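Local coordinates for DNA repair protein rhp9/CRB2 (Schizosaccharomyces pombe, PDB 2FHD), which acts in DNA repair and cell-cycle control, probably by recognising methylated histone H4 through its tandem tudor domains, at residues Gly67-Gln71 / Phe132-Asp136; Leu75-Thr81 / Ile107-Gly111; Val82-Ser88 / Asn102-Leu108. All coordinates share one frame; numbering follows the deposited sequence.

Contact 1 of 3, residues Gly67-Gln71 / Phe132-Asp136; sequences GDVVQ and FQGRD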
loop_
_atom_site.group_PDB
_atom_site.type_symbol
_atom_site.label_atom_id
_atom_site.label_comp_id
_atom_site.label_asym_id
_atom_site.label_seq_id
_atom_site.Cartn_x
_atom_site.Cartn_y
_atom_site.Cartn_z
ATOM N N GLY A 67 2.622 -36.914 -5.789
ATOM C CA GLY A 67 2.334 -37.485 -4.463
ATOM C C GLY A 67 2.072 -36.417 -3.397
ATOM O O GLY A 67 1.616 -36.766 -2.340
ATOM N N ASP A 68 2.332 -35.120 -3.658
ATOM C CA ASP A 68 2.011 -34.079 -2.676
ATOM C C ASP A 68 0.518 -34.136 -2.511
ATOM O O ASP A 68 -0.243 -34.263 -3.521
ATOM C CB ASP A 68 2.355 -32.636 -3.145
ATOM C CG ASP A 68 3.834 -32.321 -3.147
ATOM O OD1 ASP A 68 4.680 -33.018 -2.510
ATOM O OD2 ASP A 68 4.193 -31.319 -3.823
ATOM N N VAL A 69 0.078 -33.994 -1.263
ATOM C CA VAL A 69 -1.331 -33.899 -0.933
ATOM C C VAL A 69 -1.706 -32.401 -0.842
ATOM O O VAL A 69 -1.180 -31.649 0.018
ATOM C CB VAL A 69 -1.607 -34.691 0.422
ATOM C CG1 VAL A 69 -2.967 -34.434 1.009
ATOM C CG2 VAL A 69 -1.445 -36.187 0.208
ATOM N N VAL A 70 -2.674 -31.985 -1.670
ATOM C CA VAL A 70 -3.093 -30.625 -1.752
ATOM C C VAL A 70 -4.609 -30.511 -1.875
ATOM O O VAL A 70 -5.300 -31.501 -2.092
ATOM C CB VAL A 70 -2.435 -29.964 -2.972
ATOM C CG1 VAL A 70 -0.930 -30.083 -2.881
ATOM C CG2 VAL A 70 -2.958 -30.615 -4.298
ATOM N N GLN A 71 -5.139 -29.303 -1.770
ATOM C CA GLN A 71 -6.533 -29.062 -2.158
ATOM C C GLN A 71 -6.581 -28.098 -3.292
ATOM O O GLN A 71 -5.535 -27.545 -3.701
ATOM C CB GLN A 71 -7.296 -28.575 -0.965
ATOM C CG GLN A 71 -7.377 -29.722 -0.041
ATOM C CD GLN A 71 -7.521 -29.372 1.384
ATOM O OE1 GLN A 71 -8.616 -29.378 1.864
ATOM N NE2 GLN A 71 -6.419 -29.122 2.092
ATOM N N PHE A 132 6.373 -31.715 2.663
ATOM C CA PHE A 132 7.038 -31.251 1.484
ATOM C C PHE A 132 8.555 -31.240 1.706
ATOM O O PHE A 132 9.067 -30.449 2.458
ATOM C CB PHE A 132 6.548 -29.843 1.177
ATOM C CG PHE A 132 5.206 -29.782 0.480
ATOM C CD1 PHE A 132 4.194 -30.662 0.788
ATOM C CD2 PHE A 132 4.949 -28.800 -0.457
ATOM C CE1 PHE A 132 2.969 -30.580 0.172
ATOM C CE2 PHE A 132 3.687 -28.711 -1.073
ATOM C CZ PHE A 132 2.717 -29.582 -0.733
ATOM N N GLN A 133 9.295 -32.115 1.058
ATOM C CA GLN A 133 10.754 -32.113 1.223
ATOM C C GLN A 133 11.321 -31.392 0.039
ATOM O O GLN A 133 10.711 -31.434 -1.013
ATOM C CB GLN A 133 11.244 -33.567 1.215
ATOM C CG GLN A 133 10.549 -34.457 2.278
ATOM C CD GLN A 133 10.670 -33.864 3.671
ATOM O OE1 GLN A 133 11.633 -33.129 3.922
ATOM N NE2 GLN A 133 9.693 -34.153 4.583
ATOM N N GLY A 134 12.492 -30.758 0.163
ATOM C CA GLY A 134 13.097 -30.084 -0.989
ATOM C C GLY A 134 12.367 -28.842 -1.488
ATOM O O GLY A 134 12.642 -28.391 -2.631
ATOM N N ARG A 135 11.484 -28.250 -0.656
ATOM C CA ARG A 135 10.686 -27.064 -1.038
ATOM C C ARG A 135 11.020 -25.746 -0.367
ATOM O O ARG A 135 10.328 -24.748 -0.550
ATOM C CB ARG A 135 9.189 -27.308 -0.933
ATOM C CG ARG A 135 8.582 -27.399 -2.331
ATOM C CD ARG A 135 9.168 -28.676 -3.114
ATOM N NE ARG A 135 8.808 -29.962 -2.486
ATOM C CZ ARG A 135 7.614 -30.538 -2.616
ATOM N NH1 ARG A 135 6.653 -29.881 -3.320
ATOM N NH2 ARG A 135 7.351 -31.722 -2.006
ATOM N N ASP A 136 12.102 -25.708 0.366
ATOM C CA ASP A 136 12.534 -24.504 1.018
ATOM C C ASP A 136 13.033 -23.532 -0.069
ATOM O O ASP A 136 13.442 -23.975 -1.172
ATOM C CB ASP A 136 13.631 -24.842 2.083
ATOM C CG ASP A 136 13.039 -25.489 3.384
ATOM O OD1 ASP A 136 11.990 -25.084 3.905
ATOM O OD2 ASP A 136 13.641 -26.414 3.944
#
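Asp-68 and Arg-135 form an end-on salt bridge, with one guanidinium nitrogen on each carboxylate oxygen. NH2 of Arg-135 donates to OD1 of Asp-68 at 3.0 Å. NH1 of Arg-135 donates to OD2 of Asp-68 at 2.9 Å. Both bonds are nearly straight and arrive on the syn side of the carboxylate. The two flat groups are close to coplanar, with planes 12° apart. This two-point grip fixes the rotation of both ends.

Phe-132 packs against both members of the pair. Asp-68 CG sits over one face of its ring, toward the rim, 3.8 Å from CZ of Phe-132. CD2 of Phe-132 lies 3.4 Å from the guanidinium plane of Arg-135, over one face. Val-70 reaches the edge of the same ring, with its CG1 4.3 Å from CZ of Phe-132.

The arginine chain bends at chi2 and chi3 (both 64°). The bends turn NE back onto its own loop, where it donates to Gln-133 O at 2.8 Å. This donor lies above the carbonyl plane, yet the oxygen stays in the guanidinium plane. All three guanidinium nitrogens are thus hydrogen-bonded, and NH1 has a second acceptor in Phe-63 O. Phe-63 adds a cation-pi contact, and Lys-65 N donates to OD2 of Asp-68.

The buried salt bridge lies where the two tudor domains meet. Asp-68 immediately precedes strand 69-72 of the second five-stranded sheet. The loop 132-136, which follows helix 126-129, is tied through the Arg-135 backbone to Arg-61 in strand 59-61 of the first.

Contact 2 of 3, residues Leu75-Thr81 / Ile107-Gly111; sequences LGKIKHT and ILAHG. With PO4 (phosphate ion), chain K.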
loop_
_atom_site.group_PDB
_atom_site.type_symbol
_atom_site.label_atom_id
_atom_site.label_comp_id
_atom_site.label_asym_id
_atom_site.label_seq_id
_atom_site.Cartn_x
_atom_site.Cartn_y
_atom_site.Cartn_z
ATOM N N LEU A 75 -12.494 -27.806 -6.250
ATOM C CA LEU A 75 -12.915 -29.134 -5.807
ATOM C C LEU A 75 -13.294 -29.157 -4.289
ATOM O O LEU A 75 -13.083 -30.140 -3.632
ATOM C CB LEU A 75 -11.787 -30.132 -6.046
ATOM C CG LEU A 75 -11.322 -29.927 -7.491
ATOM C CD1 LEU A 75 -10.055 -30.734 -7.761
ATOM C CD2 LEU A 75 -12.443 -30.264 -8.527
ATOM N N GLY A 76 -13.774 -28.061 -3.733
ATOM C CA GLY A 76 -14.221 -28.082 -2.353
ATOM C C GLY A 76 -13.039 -28.369 -1.446
ATOM O O GLY A 76 -11.935 -27.845 -1.675
ATOM N N LYS A 77 -13.262 -29.221 -0.431
ATOM C CA LYS A 77 -12.246 -29.528 0.598
ATOM C C LYS A 77 -11.633 -30.926 0.373
ATOM O O LYS A 77 -10.915 -31.435 1.229
ATOM C CB LYS A 77 -12.870 -29.453 2.001
ATOM C CG LYS A 77 -12.609 -28.190 2.775
ATOM C CD LYS A 77 -13.828 -27.321 3.062
ATOM C CE LYS A 77 -15.013 -28.086 3.718
ATOM N NZ LYS A 77 -14.772 -28.307 5.181
ATOM N N ILE A 78 -11.900 -31.513 -0.789
ATOM C CA ILE A 78 -11.488 -32.852 -1.118
ATOM C C ILE A 78 -9.984 -32.853 -1.366
ATOM O O ILE A 78 -9.486 -32.137 -2.215
ATOM C CB ILE A 78 -12.169 -33.299 -2.428
ATOM C CG1 ILE A 78 -13.694 -33.179 -2.344
ATOM C CG2 ILE A 78 -11.786 -34.709 -2.726
ATOM C CD1 ILE A 78 -14.438 -33.462 -3.743
ATOM N N LYS A 79 -9.266 -33.627 -0.593
ATOM C CA LYS A 79 -7.836 -33.717 -0.726
ATOM C C LYS A 79 -7.453 -34.563 -1.942
ATOM O O LYS A 79 -8.088 -35.576 -2.182
ATOM C CB LYS A 79 -7.229 -34.270 0.587
ATOM C CG LYS A 79 -7.191 -33.236 1.658
ATOM C CD LYS A 79 -6.301 -33.596 2.820
ATOM C CE LYS A 79 -6.393 -32.495 3.822
ATOM N NZ LYS A 79 -5.574 -32.727 5.054
ATOM N N HIS A 80 -6.412 -34.155 -2.678
ATOM C CA HIS A 80 -5.976 -34.811 -3.893
ATOM C C HIS A 80 -4.490 -35.032 -3.817
ATOM O O HIS A 80 -3.880 -34.393 -3.069
ATOM C CB HIS A 80 -6.314 -33.890 -5.107
ATOM C CG HIS A 80 -7.768 -33.867 -5.433
ATOM N ND1 HIS A 80 -8.301 -34.567 -6.492
ATOM C CD2 HIS A 80 -8.817 -33.272 -4.812
ATOM C CE1 HIS A 80 -9.608 -34.366 -6.546
ATOM N NE2 HIS A 80 -9.954 -33.610 -5.519
ATOM N N THR A 81 -3.895 -35.894 -4.610
ATOM C CA THR A 81 -2.456 -35.931 -4.732
ATOM C C THR A 81 -2.077 -35.344 -6.124
ATOM O O THR A 81 -2.835 -35.413 -7.112
ATOM C CB THR A 81 -1.853 -37.376 -4.522
ATOM O OG1 THR A 81 -2.439 -38.253 -5.498
ATOM C CG2 THR A 81 -2.291 -37.919 -3.230
ATOM N N ILE A 107 -2.419 -31.485 -12.723
ATOM C CA ILE A 107 -3.279 -32.658 -12.645
ATOM C C ILE A 107 -3.242 -33.297 -11.210
ATOM O O ILE A 107 -2.170 -33.613 -10.645
ATOM C CB ILE A 107 -2.834 -33.713 -13.721
ATOM C CG1 ILE A 107 -2.740 -33.098 -15.107
ATOM C CG2 ILE A 107 -3.743 -34.991 -13.664
ATOM C CD1 ILE A 107 -1.923 -34.056 -16.109
ATOM N N LEU A 108 -4.435 -33.460 -10.650
ATOM C CA LEU A 108 -4.737 -33.918 -9.294
ATOM C C LEU A 108 -5.505 -35.231 -9.334
ATOM O O LEU A 108 -6.348 -35.404 -10.206
ATOM C CB LEU A 108 -5.632 -32.907 -8.652
ATOM C CG LEU A 108 -4.954 -31.561 -8.443
ATOM C CD1 LEU A 108 -5.884 -30.607 -7.696
ATOM C CD2 LEU A 108 -3.620 -31.747 -7.684
ATOM N N ALA A 109 -5.234 -36.148 -8.393
ATOM C CA ALA A 109 -5.891 -37.461 -8.317
ATOM C C ALA A 109 -6.563 -37.639 -6.989
ATOM O O ALA A 109 -6.090 -37.196 -5.937
ATOM C CB ALA A 109 -4.886 -38.584 -8.543
ATOM N N HIS A 110 -7.724 -38.251 -7.032
ATOM C CA HIS A 110 -8.424 -38.622 -5.816
ATOM C C HIS A 110 -8.932 -39.984 -6.083
ATOM O O HIS A 110 -10.021 -40.196 -6.632
ATOM C CB HIS A 110 -9.535 -37.699 -5.408
ATOM C CG HIS A 110 -10.231 -38.140 -4.168
ATOM N ND1 HIS A 110 -9.761 -37.846 -2.908
ATOM C CD2 HIS A 110 -11.370 -38.865 -3.987
ATOM C CE1 HIS A 110 -10.574 -38.375 -2.006
ATOM N NE2 HIS A 110 -11.559 -38.992 -2.636
ATOM N N GLY A 111 -8.123 -40.919 -5.618
ATOM C CA GLY A 111 -8.224 -42.254 -6.021
ATOM C C GLY A 111 -7.350 -42.265 -7.263
ATOM O O GLY A 111 -6.169 -41.749 -7.302
HETATM P P PO4 K . -10.852 -36.071 1.928
HETATM O O1 PO4 K . -10.446 -34.620 1.900
HETATM O O2 PO4 K . -11.118 -36.436 3.395
HETATM O O3 PO4 K . -12.162 -36.255 1.160
HETATM O O4 PO4 K . -9.796 -36.960 1.249
HETATM O O HOH W 1 -4.959 -40.099 -4.700
#
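Thr-81 and Ala-109 form an antiparallel hydrogen-bonded pair, with Thr-81 N to Ala-109 O at 2.9 Å and Ala-109 N to Thr-81 O at 2.8 Å. Beyond it, segment 107-111 reaches residues 75-79 through side chains. The imidazole of His-110 donates from ND1 to Lys-79 O at 2.9 Å. That bond runs nearly along the C=O axis, though the oxygen is tilted out of the ring plane. Ile-78 CG2 lies over one face of this ring, 3.7 Å from ND1 of His-110.

His-110 also meets His-80. Its edge points toward the His-80 face, with planes at 52°, and its CB packs over that ring, 3.5 Å from CE1 of His-80. CG of His-110 is anti to the backbone N (chi1 179°), which carries the ring across to the Lys-79 carbonyl. CB of Leu-108 meets CB of His-80 at 3.7 Å.

A phosphate, probably from the crystallisation liquor, accepts from Lys-79 N at its O1 and from Gly-76 N of a neighbouring subunit. Lys-79 NZ reaches Leu-75 O and Thr-73 O of that subunit.

The type II' turn 75-78 leads into strand 80-86, which lies between strands 69-72 and 105-110 in the second tudor sheet.

Contact 3 of 3, residues Val82-Ser88 / Asn102-Leu108; sequences VVKTFRS and NNDMVIL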
loop_
_atom_site.group_PDB
_atom_site.type_symbol
_atom_site.label_atom_id
_atom_site.label_comp_id
_atom_site.label_asym_id
_atom_site.label_seq_id
_atom_site.Cartn_x
_atom_site.Cartn_y
_atom_site.Cartn_z
ATOM N N VAL A 82 -0.903 -34.746 -6.179
ATOM C CA VAL A 82 -0.419 -34.205 -7.343
ATOM C C VAL A 82 0.048 -35.316 -8.268
ATOM O O VAL A 82 0.767 -36.259 -7.905
ATOM C CB VAL A 82 0.694 -33.197 -7.022
ATOM C CG1 VAL A 82 1.397 -32.745 -8.312
ATOM C CG2 VAL A 82 0.115 -31.974 -6.164
ATOM N N VAL A 83 -0.407 -35.209 -9.503
ATOM C CA VAL A 83 0.068 -36.125 -10.529
ATOM C C VAL A 83 1.185 -35.450 -11.302
ATOM O O VAL A 83 2.246 -35.962 -11.272
ATOM C CB VAL A 83 -1.105 -36.667 -11.470
ATOM C CG1 VAL A 83 -0.481 -37.570 -12.572
ATOM C CG2 VAL A 83 -2.116 -37.447 -10.655
ATOM N N LYS A 84 0.977 -34.286 -11.908
ATOM C CA LYS A 84 1.993 -33.614 -12.741
ATOM C C LYS A 84 1.632 -32.159 -12.919
ATOM O O LYS A 84 0.472 -31.818 -12.991
ATOM C CB LYS A 84 2.098 -34.306 -14.126
ATOM C CG LYS A 84 3.117 -33.675 -15.127
ATOM C CD LYS A 84 3.591 -34.597 -16.286
ATOM C CE LYS A 84 4.896 -35.390 -15.894
ATOM N NZ LYS A 84 6.105 -34.406 -15.764
ATOM N N THR A 85 2.601 -31.269 -12.960
ATOM C CA THR A 85 2.336 -29.866 -13.293
ATOM C C THR A 85 2.925 -29.655 -14.716
ATOM O O THR A 85 3.903 -30.355 -15.117
ATOM C CB THR A 85 3.114 -28.938 -12.337
ATOM O OG1 THR A 85 4.462 -29.388 -12.390
ATOM C CG2 THR A 85 2.627 -29.033 -10.845
ATOM N N PHE A 86 2.330 -28.730 -15.472
ATOM C CA PHE A 86 2.797 -28.426 -16.773
ATOM C C PHE A 86 2.434 -27.008 -17.154
ATOM O O PHE A 86 1.626 -26.389 -16.479
ATOM C CB PHE A 86 2.285 -29.496 -17.788
ATOM C CG PHE A 86 0.798 -29.493 -18.012
ATOM C CD1 PHE A 86 -0.035 -30.268 -17.232
ATOM C CD2 PHE A 86 0.224 -28.737 -19.045
ATOM C CE1 PHE A 86 -1.406 -30.322 -17.471
ATOM C CE2 PHE A 86 -1.168 -28.787 -19.297
ATOM C CZ PHE A 86 -2.009 -29.578 -18.461
ATOM N N ARG A 87 3.067 -26.486 -18.216
ATOM C CA ARG A 87 2.674 -25.229 -18.824
ATOM C C ARG A 87 1.792 -25.400 -20.117
ATOM O O ARG A 87 2.209 -25.977 -21.131
ATOM C CB ARG A 87 3.929 -24.354 -19.061
ATOM C CG ARG A 87 3.594 -22.903 -19.395
ATOM C CD ARG A 87 4.823 -22.098 -19.806
ATOM N NE ARG A 87 4.697 -20.877 -19.022
ATOM C CZ ARG A 87 4.151 -19.728 -19.426
ATOM N NH1 ARG A 87 3.743 -19.545 -20.698
ATOM N NH2 ARG A 87 4.096 -18.725 -18.551
ATOM N N SER A 88 0.574 -24.885 -20.063
ATOM C CA SER A 88 -0.396 -25.126 -21.110
ATOM C C SER A 88 -0.181 -24.231 -22.314
ATOM O O SER A 88 -0.840 -24.384 -23.325
ATOM C CB SER A 88 -1.834 -24.885 -20.626
ATOM O OG SER A 88 -2.061 -23.486 -20.510
ATOM N N ASN A 102 7.112 -21.663 -13.528
ATOM C CA ASN A 102 6.370 -21.112 -14.651
ATOM C C ASN A 102 5.327 -22.088 -15.234
ATOM O O ASN A 102 4.876 -21.886 -16.347
ATOM C CB ASN A 102 7.320 -20.655 -15.737
ATOM C CG ASN A 102 6.882 -19.369 -16.372
ATOM O OD1 ASN A 102 5.980 -18.680 -15.879
ATOM N ND2 ASN A 102 7.530 -19.019 -17.455
ATOM N N ASN A 103 4.946 -23.129 -14.472
ATOM C CA ASN A 103 3.765 -23.871 -14.765
ATOM C C ASN A 103 2.516 -23.138 -14.391
ATOM O O ASN A 103 2.439 -22.328 -13.501
ATOM C CB ASN A 103 3.719 -25.296 -14.121
ATOM C CG ASN A 103 4.960 -26.096 -14.420
ATOM O OD1 ASN A 103 5.288 -26.308 -15.591
ATOM N ND2 ASN A 103 5.696 -26.507 -13.357
ATOM N N ASP A 104 1.490 -23.655 -14.977
ATOM C CA ASP A 104 0.225 -23.064 -15.160
ATOM C C ASP A 104 -0.910 -23.970 -14.702
ATOM O O ASP A 104 -1.976 -23.506 -14.302
ATOM C CB ASP A 104 0.182 -23.198 -16.709
ATOM C CG ASP A 104 -0.723 -22.380 -17.208
ATOM O OD1 ASP A 104 -0.962 -21.480 -16.338
ATOM O OD2 ASP A 104 -1.217 -22.654 -18.265
HETATM N N MSE A 105 -0.718 -25.279 -14.933
HETATM C CA MSE A 105 -1.780 -26.296 -14.781
HETATM C C MSE A 105 -1.268 -27.382 -13.865
HETATM O O MSE A 105 -0.089 -27.716 -13.845
HETATM C CB MSE A 105 -2.177 -26.963 -16.128
HETATM C CG MSE A 105 -2.752 -25.968 -17.163
HETATM SE SE MSE A 105 -4.553 -25.461 -16.582
HETATM C CE MSE A 105 -4.543 -23.347 -16.776
ATOM N N VAL A 106 -2.182 -27.970 -13.121
ATOM C CA VAL A 106 -1.810 -29.164 -12.402
ATOM C C VAL A 106 -2.872 -30.265 -12.557
ATOM O O VAL A 106 -4.074 -29.996 -12.507
ATOM C CB VAL A 106 -1.507 -28.820 -10.903
ATOM C CG1 VAL A 106 -2.709 -28.244 -10.255
ATOM C CG2 VAL A 106 -0.959 -30.061 -10.158
ATOM N N ILE A 107 -2.419 -31.485 -12.723
ATOM C CA ILE A 107 -3.279 -32.658 -12.645
ATOM C C ILE A 107 -3.242 -33.297 -11.210
ATOM O O ILE A 107 -2.170 -33.613 -10.645
ATOM C CB ILE A 107 -2.834 -33.713 -13.721
ATOM C CG1 ILE A 107 -2.740 -33.098 -15.107
ATOM C CG2 ILE A 107 -3.743 -34.991 -13.664
ATOM C CD1 ILE A 107 -1.923 -34.056 -16.109
ATOM N N LEU A 108 -4.435 -33.460 -10.650
ATOM C CA LEU A 108 -4.737 -33.918 -9.294
ATOM C C LEU A 108 -5.505 -35.231 -9.334
ATOM O O LEU A 108 -6.348 -35.404 -10.206
ATOM C CB LEU A 108 -5.632 -32.907 -8.652
ATOM C CG LEU A 108 -4.954 -31.561 -8.443
ATOM C CD1 LEU A 108 -5.884 -30.607 -7.696
ATOM C CD2 LEU A 108 -3.620 -31.747 -7.684
#
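Phe-86 and Met-105, a selenomethionine, form an antiparallel hydrogen-bonded pair. CG of Phe-86 stands between its backbone N and carbonyl carbon (chi1 67°). This lays the ring across the neighbouring strand, with CB of Met-105 over one face, 3.5 Å from CZ of Phe-86. Ile-107 comes to the ring edge in plane, its CG1 3.9 Å from CE1 of Phe-86. On the sheet face that carries Thr-85 and Val-106, their CG2 methyls meet at 3.8 Å, and Val-106 CG2 also touches Val-82 CG1.

Strand 80-86 is the middle strand of the SH3-like sheet of the second tudor domain, and 105-110 lies beside it. Two classic beta bulges interrupt their pairing. Val-83 and Lys-84 both face Ile-107, while Asp-104 and Met-105 both face Phe-86.

Arg-87 has CG anti to the backbone N (chi1 -167°) and bends at chi3, which lets NE donate to Asn-102 O at 2.9 Å, in the carbonyl plane. NH2 adds a weak bond to OD1 of Asn-102, and NH1 serves the carbonyls of Thr-89 and Glu-91. A leucine in its place would give up these bonds and would probably leave the Asn-102 side chain freer to turn. Ser-88 OG donates to Asp-104 OD2 over a short 2.5 Å.

How the contacts relate
Contact 1 is largely buried, whereas contacts 2 and 3 are only partly so. Contacts 2 and 3 share Ile-107 and Leu-108 and follow the same two strands, 80-86 and 105-110. Contact 2 holds the turn end and contact 3 the opposite end. Contact 1 uses the next strand of this sheet, 69-72, whose backbone bonds to 80-86. Val-70 meets Leu-108 there, so the apolar packing is continuous. A charged pair joins the two domains in contact 1. Contact 2 brings together histidines and a phosphate. Contact 3 combines bulged strand pairing with polar side chains at its loop end. Contacts 1 and 2 both touch a second subunit, and no other subunit touches contact 3.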